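Local coordinates for argonaute protein (PDB 5I4A) that uses short 5'-OH guide RNAs to bind complementary target DNA or RNA and cleaves the target as a divalent-metal-dependent endonuclease, at residues Ile386-Arg391 with Thr632-Leu638; His130-Lys134 with Lys239-Leu244; Lys563-Tyr569 with Ile595-Ile599; Cys429-Ile433 with Asn468-Ile472. All coordinates share one frame; numbering follows the deposited sequence.

Contact 1 of 4, residues Ile386-Arg391 with Thr632-Leu638; sequences IDPLVR and TDYEWKL. With nucleotides of chain B.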
# COMPACT_ATOMS: atom_id res chain seq x y z
N ILE A 386 -8.65 -18.53 0.64
CA ILE A 386 -8.62 -19.19 -0.66
C ILE A 386 -7.30 -19.89 -0.93
O ILE A 386 -7.15 -20.53 -1.99
CB ILE A 386 -8.94 -18.17 -1.77
CG1 ILE A 386 -9.59 -18.87 -2.97
CG2 ILE A 386 -7.68 -17.41 -2.18
CD1 ILE A 386 -10.38 -17.95 -3.87
N ASP A 387 -6.33 -19.80 -0.02
CA ASP A 387 -5.05 -20.48 -0.20
C ASP A 387 -5.18 -21.97 -0.49
O ASP A 387 -4.51 -22.45 -1.42
CB ASP A 387 -4.16 -20.25 1.03
CG ASP A 387 -3.47 -18.90 1.01
OD1 ASP A 387 -3.12 -18.42 -0.09
OD2 ASP A 387 -3.27 -18.32 2.10
N PRO A 388 -6.00 -22.76 0.23
CA PRO A 388 -6.10 -24.19 -0.11
C PRO A 388 -6.53 -24.44 -1.54
O PRO A 388 -5.98 -25.35 -2.19
CB PRO A 388 -7.15 -24.70 0.89
CG PRO A 388 -7.06 -23.77 2.04
CD PRO A 388 -6.77 -22.43 1.45
N LEU A 389 -7.48 -23.67 -2.06
CA LEU A 389 -7.93 -23.87 -3.43
C LEU A 389 -6.78 -23.73 -4.42
O LEU A 389 -6.59 -24.58 -5.29
CB LEU A 389 -9.05 -22.87 -3.76
CG LEU A 389 -9.57 -22.86 -5.20
CD1 LEU A 389 -10.12 -24.23 -5.58
CD2 LEU A 389 -10.63 -21.79 -5.37
N VAL A 390 -5.98 -22.66 -4.27
CA VAL A 390 -4.81 -22.49 -5.12
C VAL A 390 -3.79 -23.58 -4.85
O VAL A 390 -3.19 -24.14 -5.78
CB VAL A 390 -4.21 -21.09 -4.90
CG1 VAL A 390 -3.04 -20.84 -5.86
CG2 VAL A 390 -5.27 -20.02 -5.05
N ARG A 391 -3.58 -23.91 -3.58
CA ARG A 391 -2.52 -24.84 -3.18
C ARG A 391 -2.79 -26.25 -3.69
O ARG A 391 -1.87 -26.95 -4.11
CB ARG A 391 -2.40 -24.82 -1.66
CG ARG A 391 -1.42 -25.79 -1.02
CD ARG A 391 -1.20 -25.34 0.42
NE ARG A 391 -0.76 -26.39 1.32
CZ ARG A 391 -0.40 -26.19 2.58
NH1 ARG A 391 -0.43 -24.96 3.09
NH2 ARG A 391 -0.01 -27.21 3.34
N THR A 632 0.83 -13.05 0.47
CA THR A 632 0.19 -14.35 0.69
C THR A 632 1.10 -15.47 0.18
O THR A 632 2.04 -15.24 -0.58
CB THR A 632 -1.17 -14.45 -0.01
OG1 THR A 632 -1.00 -14.23 -1.42
CG2 THR A 632 -2.15 -13.41 0.54
N ASP A 633 0.77 -16.69 0.61
CA ASP A 633 1.52 -17.87 0.20
C ASP A 633 1.08 -18.38 -1.17
O ASP A 633 1.92 -18.82 -1.96
CB ASP A 633 1.34 -18.97 1.25
CG ASP A 633 2.06 -18.67 2.54
OD1 ASP A 633 3.24 -18.25 2.50
OD2 ASP A 633 1.43 -18.84 3.61
N TYR A 634 -0.22 -18.32 -1.46
CA TYR A 634 -0.75 -18.82 -2.72
C TYR A 634 -1.77 -17.91 -3.38
O TYR A 634 -1.93 -17.98 -4.60
CB TYR A 634 -1.40 -20.20 -2.53
CG TYR A 634 -0.45 -21.28 -2.08
CD1 TYR A 634 0.24 -22.05 -3.00
CD2 TYR A 634 -0.26 -21.54 -0.73
CE1 TYR A 634 1.11 -23.05 -2.60
CE2 TYR A 634 0.61 -22.54 -0.31
CZ TYR A 634 1.28 -23.29 -1.25
OH TYR A 634 2.14 -24.28 -0.84
N GLU A 635 -2.47 -17.06 -2.62
CA GLU A 635 -3.57 -16.28 -3.18
C GLU A 635 -3.11 -15.38 -4.32
O GLU A 635 -3.88 -15.14 -5.26
CB GLU A 635 -4.21 -15.44 -2.07
CG GLU A 635 -5.38 -14.59 -2.51
CD GLU A 635 -5.85 -13.65 -1.41
OE1 GLU A 635 -6.27 -12.52 -1.73
OE2 GLU A 635 -5.80 -14.06 -0.23
N TRP A 636 -1.87 -14.91 -4.28
CA TRP A 636 -1.38 -14.00 -5.32
C TRP A 636 -1.38 -14.64 -6.69
O TRP A 636 -1.37 -13.92 -7.70
CB TRP A 636 0.02 -13.49 -4.97
CG TRP A 636 1.07 -14.56 -4.92
CD1 TRP A 636 1.56 -15.19 -3.81
CD2 TRP A 636 1.79 -15.12 -6.04
NE1 TRP A 636 2.52 -16.11 -4.17
CE2 TRP A 636 2.68 -16.08 -5.53
CE3 TRP A 636 1.75 -14.90 -7.42
CZ2 TRP A 636 3.53 -16.82 -6.35
CZ3 TRP A 636 2.60 -15.63 -8.23
CH2 TRP A 636 3.48 -16.58 -7.69
N LYS A 637 -1.37 -15.98 -6.76
CA LYS A 637 -1.41 -16.66 -8.05
C LYS A 637 -2.71 -16.39 -8.80
O LYS A 637 -2.77 -16.60 -10.01
CB LYS A 637 -1.22 -18.16 -7.87
CG LYS A 637 0.24 -18.62 -7.79
CD LYS A 637 0.32 -20.14 -7.93
CE LYS A 637 1.73 -20.59 -8.31
NZ LYS A 637 2.66 -20.61 -7.15
N LEU A 638 -3.75 -15.95 -8.09
CA LEU A 638 -5.02 -15.61 -8.73
C LEU A 638 -4.96 -14.28 -9.46
O LEU A 638 -5.81 -14.02 -10.32
CB LEU A 638 -6.14 -15.55 -7.69
CG LEU A 638 -6.36 -16.79 -6.84
CD1 LEU A 638 -7.46 -16.54 -5.81
CD2 LEU A 638 -6.70 -17.98 -7.72
O5' U B 1 -10.03 -13.07 -7.43
C5' U B 1 -10.59 -14.15 -8.17
C4' U B 1 -11.96 -14.54 -7.65
O4' U B 1 -11.81 -15.17 -6.35
C3' U B 1 -12.94 -13.38 -7.47
O3' U B 1 -14.25 -13.79 -7.83
C2' U B 1 -12.88 -13.11 -5.96
O2' U B 1 -14.07 -12.56 -5.43
C1' U B 1 -12.60 -14.49 -5.39
N1 U B 1 -11.84 -14.45 -4.14
C2 U B 1 -12.34 -15.05 -3.00
O2 U B 1 -13.41 -15.64 -2.97
N3 U B 1 -11.54 -14.93 -1.89
C4 U B 1 -10.31 -14.29 -1.81
O4 U B 1 -9.70 -14.27 -0.74
C5 U B 1 -9.87 -13.69 -3.03
C6 U B 1 -10.63 -13.79 -4.12
O HOH W 1 -0.82 -16.61 2.94
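With CG of Arg391 anti to its backbone N (chi1 176°) and the chain extended as far as NE, the aliphatic part of this arginine lies across one face of the Tyr634 ring. CB of Arg391 stands 3.8 Å from the centroid of the Tyr634 ring, practically on the ring normal, a CH-pi contact, while CD of Arg391 reaches 3.4 Å from CE2 of Tyr634. In Asp387, CG stays beside the backbone N (chi1 -81°), bringing OD1 to the N-H of Tyr634 in a weak, bent hydrogen bond (3.2 Å, 134°). Its other oxygen, OD2, is linked by a water to the backbone N of Asp633, whose own carboxylate pairs with Lys479. Beside this polar group, Val390 CG2 packs on Leu638 CD2 at 3.7 Å, and Ile386 meets Leu638 tip to tip. CD1 of Ile386 also rests 3.6 Å from C2 of the base of U1 of chain B, so the contact borders the 5' end of the guide. Helix 387-392 of the Mid domain thus lies against the loop after PIWI helix 621-631, with Leu399 of strand 398-403 touching both Val390 and Leu638.

Contact 2 of 4, residues His130-Lys134 with Lys239-Leu244; sequences HLTYK and KIPKTL. With nucleotides of chain B.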
# COMPACT_ATOMS: atom_id res chain seq x y z
N HIS A 130 -14.03 12.92 15.21
CA HIS A 130 -12.94 13.76 15.68
C HIS A 130 -12.15 14.28 14.48
O HIS A 130 -11.61 13.49 13.70
CB HIS A 130 -12.02 12.98 16.61
CG HIS A 130 -12.68 12.49 17.86
ND1 HIS A 130 -12.50 13.08 19.09
CD2 HIS A 130 -13.51 11.44 18.07
CE1 HIS A 130 -13.20 12.43 20.00
NE2 HIS A 130 -13.82 11.42 19.41
N LEU A 131 -12.08 15.61 14.35
CA LEU A 131 -11.17 16.20 13.38
C LEU A 131 -9.74 15.77 13.71
O LEU A 131 -9.30 15.87 14.85
CB LEU A 131 -11.29 17.72 13.39
CG LEU A 131 -10.29 18.57 12.60
CD1 LEU A 131 -10.20 18.13 11.15
CD2 LEU A 131 -10.65 20.04 12.69
N THR A 132 -9.03 15.27 12.70
CA THR A 132 -7.72 14.69 12.89
C THR A 132 -6.73 15.31 11.91
O THR A 132 -7.10 15.68 10.79
CB THR A 132 -7.76 13.15 12.73
OG1 THR A 132 -8.74 12.61 13.63
CG2 THR A 132 -6.41 12.52 13.02
N TYR A 133 -5.48 15.43 12.35
CA TYR A 133 -4.39 15.91 11.50
C TYR A 133 -3.24 14.92 11.57
O TYR A 133 -2.76 14.59 12.66
CB TYR A 133 -3.92 17.30 11.94
CG TYR A 133 -4.87 18.42 11.59
CD1 TYR A 133 -4.94 18.92 10.30
CD2 TYR A 133 -5.68 19.00 12.56
CE1 TYR A 133 -5.80 19.95 9.97
CE2 TYR A 133 -6.54 20.03 12.25
CZ TYR A 133 -6.60 20.50 10.95
OH TYR A 133 -7.45 21.53 10.63
N LYS A 134 -2.81 14.43 10.41
CA LYS A 134 -1.63 13.59 10.29
C LYS A 134 -0.46 14.45 9.83
O LYS A 134 -0.58 15.19 8.85
CB LYS A 134 -1.87 12.43 9.32
CG LYS A 134 -0.61 11.64 9.02
CD LYS A 134 -0.92 10.24 8.52
CE LYS A 134 0.36 9.50 8.17
NZ LYS A 134 0.14 8.05 7.98
N LYS A 239 -8.84 25.30 8.38
CA LYS A 239 -8.78 25.50 9.82
C LYS A 239 -7.37 25.33 10.39
O LYS A 239 -7.18 25.51 11.59
CB LYS A 239 -9.72 24.53 10.54
CG LYS A 239 -11.10 25.10 10.84
CD LYS A 239 -12.05 24.02 11.32
CE LYS A 239 -12.59 24.31 12.71
NZ LYS A 239 -13.31 23.14 13.27
N ILE A 240 -6.39 25.00 9.55
CA ILE A 240 -5.03 24.74 10.05
C ILE A 240 -4.46 25.92 10.82
O ILE A 240 -3.95 25.70 11.94
CB ILE A 240 -4.12 24.29 8.89
CG1 ILE A 240 -4.54 22.92 8.37
CG2 ILE A 240 -2.66 24.29 9.33
CD1 ILE A 240 -3.67 22.39 7.26
N PRO A 241 -4.47 27.16 10.31
CA PRO A 241 -3.81 28.25 11.06
C PRO A 241 -4.36 28.46 12.45
O PRO A 241 -3.58 28.67 13.39
CB PRO A 241 -4.03 29.47 10.16
CG PRO A 241 -4.25 28.91 8.80
CD PRO A 241 -5.01 27.64 9.02
N LYS A 242 -5.68 28.42 12.62
CA LYS A 242 -6.26 28.66 13.94
C LYS A 242 -6.20 27.42 14.83
O LYS A 242 -5.73 27.49 15.97
CB LYS A 242 -7.70 29.15 13.80
CG LYS A 242 -8.39 29.42 15.12
CD LYS A 242 -9.66 30.22 14.93
CE LYS A 242 -10.23 30.63 16.28
NZ LYS A 242 -9.19 31.24 17.14
N THR A 243 -6.66 26.28 14.31
CA THR A 243 -6.73 25.07 15.13
C THR A 243 -5.34 24.60 15.56
O THR A 243 -5.16 24.13 16.69
CB THR A 243 -7.47 23.97 14.37
OG1 THR A 243 -8.79 24.42 14.04
CG2 THR A 243 -7.57 22.70 15.21
N LEU A 244 -4.35 24.73 14.68
CA LEU A 244 -2.99 24.31 14.97
C LEU A 244 -2.08 25.49 15.30
O LEU A 244 -0.87 25.43 15.05
CB LEU A 244 -2.42 23.52 13.80
CG LEU A 244 -3.22 22.28 13.37
CD1 LEU A 244 -2.49 21.54 12.26
CD2 LEU A 244 -3.47 21.37 14.56
P C B 9 -2.20 5.28 9.03
OP1 C B 9 -2.17 6.76 8.87
OP2 C B 9 -3.17 4.48 8.24
O5' C B 9 -0.74 4.73 8.75
C5' C B 9 0.39 5.32 9.37
C4' C B 9 1.30 4.29 10.00
O4' C B 9 0.51 3.17 10.47
C3' C B 9 2.33 3.66 9.08
O3' C B 9 3.49 4.46 8.92
C2' C B 9 2.61 2.33 9.76
O2' C B 9 3.49 2.50 10.86
C1' C B 9 1.23 1.97 10.30
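Apolar contacts carry most of this interface, and Tyr133 is their centre. Leu244 places CD1 over the middle of one ring face, 4.0 Å from the centroid of Tyr133 and 10° off the normal, a CH-pi contact; its second methyl, CD2, lies 3.8 Å from CD2 of Tyr133. With CG of Leu244 beside its backbone N (chi1 -56°), both methyls face the ring. Ile240 approaches obliquely, with CG1 3.6 Å from CE1 of Tyr133, and Thr243 adds its methyl CG2 near CE2 of the same ring. Behind them, Ile148 of strand 143-156 touches Tyr133, Ile240 and Leu244 alike.

Polar interactions gather at the margins, and none joins the two segments directly. The phenol oxygen of Tyr133 passes CB of Lys239 at 3.8 Å and finds its hydrogen-bond partner in the carbonyl of Gly236, in the preceding helix 234-238. The amine of Lys239 extends past Leu131, with NZ 4.1 Å from the CD2 methyl, to a salt bridge with Glu117 on the adjoining strand 111-120. Thr243 OG1 makes a weak hydrogen bond back to the carbonyl of Lys239.

The nucleic acid is met by Lys134, which follows Tyr133 on the strand. Extended throughout, it donates from NZ to OP1 of C9 of chain B at 2.8 Å, a charge-assisted grip on the guide backbone.

The arrangement is that of a helix packed on a beta-sheet: the 240-243 turn of linker L2 rests on strand 127-140 of linker L1, joining the two linkers of the Argonaute PAZ lobe.

Contact 3 of 4, residues Lys563-Tyr569 with Ile595-Ile599; sequences KLDENTY and IEEII
NZ of Lys563 is gripped from several sides: by OE1 of Glu566, by a water shared with OE2 of Glu596, and by a long salt bridge to that same OE2. The water donates to OE2 of Glu596 at 2.5 Å and accepts from NZ of Lys563, with a weak link to Tyr569 OH. A second water lies at the edge of the Tyr569 ring, 2.7 Å from OH of Tyr569, and donates to the backbone O of Glu566. Water thus does much of the bridging. NZ of Lys563 pairs with OE1 of Glu566 at 3.2 Å, meeting it from above the carboxylate plane. The amine therefore stands between two glutamates, where it probably offsets the repulsion of their like charges.

This cluster lies where the hairpin of strands 560-565 and 568-571 meets helix 595-605, on the large mixed sheet of the RNase H-like PIWI domain. At the hairpin turn Asp565 forms an Asx turn: OD1 accepts from the backbone N of Asn567 and also from Thr568 OG1, and this double hold fixes the carboxylate. OD2 of Asp565 is bound by the backbone N of Ser141.

Below the polar rim, Tyr569 is sandwiched. CG1 of Ile599 lies over one face, 3.8 Å from the ring centroid of Tyr569, and CG of Lys563 covers the opposite face towards its rim. With CG1 of Ile599 beside the backbone N (chi1 -59°), both this branch and CG2 reach the ring. One helical turn earlier, Ile595 directs its CG2 methyl to CE1 of Tyr569 at 3.5 Å, and the same methyl touches the carbonyl oxygen of Glu566.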
# COMPACT_ATOMS: atom_id res chain seq x y z
N LYS A 563 6.85 17.83 -9.06
CA LYS A 563 8.25 17.84 -8.67
C LYS A 563 8.40 18.58 -7.35
O LYS A 563 8.01 19.75 -7.25
CB LYS A 563 9.11 18.49 -9.75
CG LYS A 563 10.52 18.83 -9.30
CD LYS A 563 11.48 18.76 -10.47
CE LYS A 563 12.58 19.80 -10.37
NZ LYS A 563 13.54 19.67 -11.50
N LEU A 564 8.96 17.91 -6.35
CA LEU A 564 9.30 18.55 -5.09
C LEU A 564 10.67 19.20 -5.15
O LEU A 564 10.81 20.40 -4.89
CB LEU A 564 9.25 17.53 -3.95
CG LEU A 564 7.91 16.86 -3.72
CD1 LEU A 564 8.01 15.87 -2.57
CD2 LEU A 564 6.83 17.90 -3.45
N ASP A 565 11.70 18.43 -5.49
CA ASP A 565 13.03 18.96 -5.73
C ASP A 565 13.66 18.16 -6.87
O ASP A 565 12.97 17.42 -7.58
CB ASP A 565 13.89 18.94 -4.46
CG ASP A 565 14.06 17.54 -3.88
OD1 ASP A 565 14.39 16.60 -4.63
OD2 ASP A 565 13.89 17.39 -2.65
N GLU A 566 14.98 18.27 -7.01
CA GLU A 566 15.66 17.72 -8.17
C GLU A 566 15.55 16.20 -8.22
O GLU A 566 15.54 15.62 -9.31
CB GLU A 566 17.12 18.16 -8.17
CG GLU A 566 17.81 18.07 -9.53
CD GLU A 566 17.20 19.01 -10.56
OE1 GLU A 566 16.40 19.90 -10.19
OE2 GLU A 566 17.53 18.85 -11.76
N ASN A 567 15.46 15.54 -7.07
CA ASN A 567 15.47 14.08 -7.01
C ASN A 567 14.21 13.49 -6.41
O ASN A 567 14.16 12.27 -6.19
CB ASN A 567 16.69 13.61 -6.21
CG ASN A 567 17.97 13.65 -7.02
OD1 ASN A 567 18.48 14.72 -7.35
ND2 ASN A 567 18.51 12.48 -7.34
N THR A 568 13.18 14.29 -6.14
CA THR A 568 11.99 13.81 -5.45
C THR A 568 10.75 14.28 -6.19
O THR A 568 10.55 15.49 -6.38
CB THR A 568 11.97 14.30 -4.00
OG1 THR A 568 13.30 14.25 -3.47
CG2 THR A 568 11.08 13.40 -3.16
N TYR A 569 9.90 13.33 -6.59
CA TYR A 569 8.65 13.62 -7.27
C TYR A 569 7.51 12.91 -6.56
O TYR A 569 7.71 11.98 -5.78
CB TYR A 569 8.67 13.18 -8.74
CG TYR A 569 9.59 13.98 -9.65
CD1 TYR A 569 10.97 13.88 -9.53
CD2 TYR A 569 9.07 14.82 -10.63
CE1 TYR A 569 11.81 14.59 -10.36
CE2 TYR A 569 9.91 15.54 -11.46
CZ TYR A 569 11.27 15.42 -11.32
OH TYR A 569 12.11 16.14 -12.15
N ILE A 595 16.52 12.48 -14.66
CA ILE A 595 15.55 12.21 -13.59
C ILE A 595 14.14 12.26 -14.15
O ILE A 595 13.33 11.35 -13.93
CB ILE A 595 15.75 13.19 -12.43
CG1 ILE A 595 17.17 13.09 -11.86
CG2 ILE A 595 14.72 12.94 -11.33
CD1 ILE A 595 17.56 11.69 -11.47
N GLU A 596 13.83 13.32 -14.90
CA GLU A 596 12.50 13.48 -15.48
C GLU A 596 12.10 12.27 -16.32
O GLU A 596 10.94 11.83 -16.27
CB GLU A 596 12.44 14.75 -16.33
CG GLU A 596 12.62 16.05 -15.56
CD GLU A 596 14.08 16.41 -15.32
OE1 GLU A 596 14.97 15.65 -15.78
OE2 GLU A 596 14.34 17.45 -14.69
N GLU A 597 13.04 11.73 -17.10
CA GLU A 597 12.73 10.57 -17.92
C GLU A 597 12.51 9.32 -17.07
O GLU A 597 11.62 8.52 -17.36
CB GLU A 597 13.85 10.34 -18.94
CG GLU A 597 13.90 11.38 -20.04
CD GLU A 597 15.21 11.36 -20.80
OE1 GLU A 597 16.22 10.91 -20.21
OE2 GLU A 597 15.24 11.79 -21.97
N ILE A 598 13.32 9.15 -16.03
CA ILE A 598 13.15 8.02 -15.12
C ILE A 598 11.79 8.10 -14.43
O ILE A 598 11.07 7.10 -14.30
CB ILE A 598 14.29 7.97 -14.09
CG1 ILE A 598 15.63 7.75 -14.80
CG2 ILE A 598 14.05 6.87 -13.07
CD1 ILE A 598 16.82 7.78 -13.86
N ILE A 599 11.42 9.30 -13.97
CA ILE A 599 10.13 9.47 -13.29
C ILE A 599 8.98 9.12 -14.23
O ILE A 599 8.00 8.49 -13.82
CB ILE A 599 10.01 10.91 -12.76
CG1 ILE A 599 11.14 11.22 -11.79
CG2 ILE A 599 8.66 11.11 -12.09
CD1 ILE A 599 11.23 10.30 -10.60
O HOH W 2 12.39 18.91 -13.97
O HOH W 3 14.72 16.39 -11.60

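Contact 4 of 4, residues Cys429-Ile433 with Asn468-Ile472; sequences CKPFI and NTGDI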
# COMPACT_ATOMS: atom_id res chain seq x y z
N CYS A 429 -0.21 -14.02 -25.27
CA CYS A 429 -1.03 -12.85 -25.55
C CYS A 429 -0.37 -11.59 -24.99
O CYS A 429 0.46 -11.64 -24.07
CB CYS A 429 -2.43 -13.00 -24.95
SG CYS A 429 -3.45 -14.24 -25.76
N LYS A 430 -0.75 -10.45 -25.55
CA LYS A 430 -0.35 -9.14 -25.04
C LYS A 430 -1.51 -8.20 -25.28
O LYS A 430 -1.78 -7.79 -26.42
CB LYS A 430 0.93 -8.63 -25.71
CG LYS A 430 1.36 -7.24 -25.24
CD LYS A 430 1.51 -7.17 -23.73
CE LYS A 430 2.65 -8.04 -23.23
NZ LYS A 430 2.75 -7.99 -21.75
N PRO A 431 -2.26 -7.86 -24.22
CA PRO A 431 -3.43 -6.97 -24.41
C PRO A 431 -3.09 -5.63 -25.04
O PRO A 431 -3.89 -5.11 -25.82
CB PRO A 431 -3.96 -6.81 -22.98
CG PRO A 431 -3.56 -8.09 -22.30
CD PRO A 431 -2.20 -8.42 -22.86
N PHE A 432 -1.92 -5.07 -24.74
CA PHE A 432 -1.53 -3.76 -25.24
C PHE A 432 -0.06 -3.53 -24.90
O PHE A 432 0.49 -4.17 -23.99
CB PHE A 432 -2.39 -2.65 -24.63
CG PHE A 432 -2.28 -2.54 -23.14
CD1 PHE A 432 -1.22 -1.88 -22.55
CD2 PHE A 432 -3.24 -3.12 -22.32
CE1 PHE A 432 -1.11 -1.79 -21.17
CE2 PHE A 432 -3.14 -3.02 -20.94
CZ PHE A 432 -2.07 -2.36 -20.37
N ILE A 433 0.56 -2.61 -25.62
CA ILE A 433 1.83 -2.04 -25.21
C ILE A 433 1.65 -0.53 -25.11
O ILE A 433 0.81 0.06 -25.80
CB ILE A 433 2.99 -2.40 -26.16
CG1 ILE A 433 2.82 -1.70 -27.52
CG2 ILE A 433 3.10 -3.90 -26.33
CD1 ILE A 433 3.95 -1.98 -28.49
N ASN A 468 9.63 -4.00 -20.76
CA ASN A 468 8.92 -2.80 -21.18
C ASN A 468 7.48 -3.08 -21.58
O ASN A 468 6.67 -2.15 -21.64
CB ASN A 468 9.66 -2.13 -22.34
CG ASN A 468 9.54 -2.93 -23.63
OD1 ASN A 468 9.99 -4.07 -23.71
ND2 ASN A 468 8.94 -2.32 -24.64
N THR A 469 7.14 -4.34 -21.87
CA THR A 469 5.80 -4.71 -22.29
C THR A 469 4.92 -5.17 -21.13
O THR A 469 3.73 -5.42 -21.34
CB THR A 469 5.86 -5.84 -23.33
OG1 THR A 469 6.36 -7.03 -22.71
CG2 THR A 469 6.78 -5.45 -24.48
N GLY A 470 5.47 -5.28 -19.93
CA GLY A 470 4.73 -5.80 -18.81
C GLY A 470 4.85 -7.30 -18.60
O GLY A 470 4.25 -7.82 -17.66
N ASP A 471 5.58 -8.00 -19.46
CA ASP A 471 5.85 -9.41 -19.22
C ASP A 471 6.66 -9.57 -17.95
O ASP A 471 7.64 -8.85 -17.73
CB ASP A 471 6.61 -10.03 -20.40
CG ASP A 471 5.71 -10.38 -21.56
OD1 ASP A 471 4.47 -10.30 -21.40
OD2 ASP A 471 6.23 -10.74 -22.63
N ILE A 472 6.25 -10.50 -17.10
CA ILE A 472 6.97 -10.76 -15.86
C ILE A 472 8.14 -11.68 -16.16
O ILE A 472 7.96 -12.82 -16.61
CB ILE A 472 6.04 -11.37 -14.80
CG1 ILE A 472 4.88 -10.41 -14.52
CG2 ILE A 472 6.81 -11.66 -13.52
CD1 ILE A 472 3.89 -10.95 -13.54
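Lys430 reaches across to the turn at Thr469-Asp471 and concentrates the close part of the contact at its amine. NZ of Lys430 donates to the backbone O of Thr469 at 2.8 Å and to OD1 of Asp471 at 2.9 Å, the latter hydrogen bond forming part of a salt bridge. Neither acceptor is approached in its plane: the amine stands 56° out of the Thr469 carbonyl plane and 51° above the Asp471 carboxylate. The lysine sets out with CG anti to its backbone N (chi1 178°), then folds at its second and third torsions, and this bend swings the terminal methylene over the turn. As a result CE of Lys430 also lies 3.4 Å from O of Thr469, and CB of Thr469 abuts the same methylene at 3.9 Å.

The apolar side is much looser. CG2 of Ile433 and CG2 of Thr469 come no nearer than 4.4 Å, although the alpha carbons of these two residues mark the nearest backbone approach. Phe432 directs its CB away from the turn, and its ring makes an edge-to-face contact with Tyr271. Gly470, at the bend between the two acceptors, has a positive phi at which a CB would press against the preceding carbonyl.

Around the turn, OG1 of Thr469 is hydrogen-bonded to OD1 of Asp467, and OD2 of Asp471 forms a salt bridge with Lys506. Asp471 is therefore shared by two lysines, one on each carboxylate oxygen, an arrangement that would favour its ionised form and that suggests these two PIWI loops are joined mainly by polar and charged links.

Followed from the N terminus, the chain first closes contact 2, where 239-244 returns to strand 127-140 after passing through the PAZ domain, so that linkers L1 and L2 meet. Contact 1 then opens in the Mid domain and closes only near the C terminus, joining Mid to PIWI. Within this long loop lie contact 4 and then contact 3, in series and both inside PIWI: the former joins the segment entering the domain to a turn between strands 458-466 and 472-482, the latter a hairpin to helix 595-605. No loops cross. Contacts 1 and 2, with centres 43 Å apart, both border the guide RNA, on opposite sides of the chain's centre.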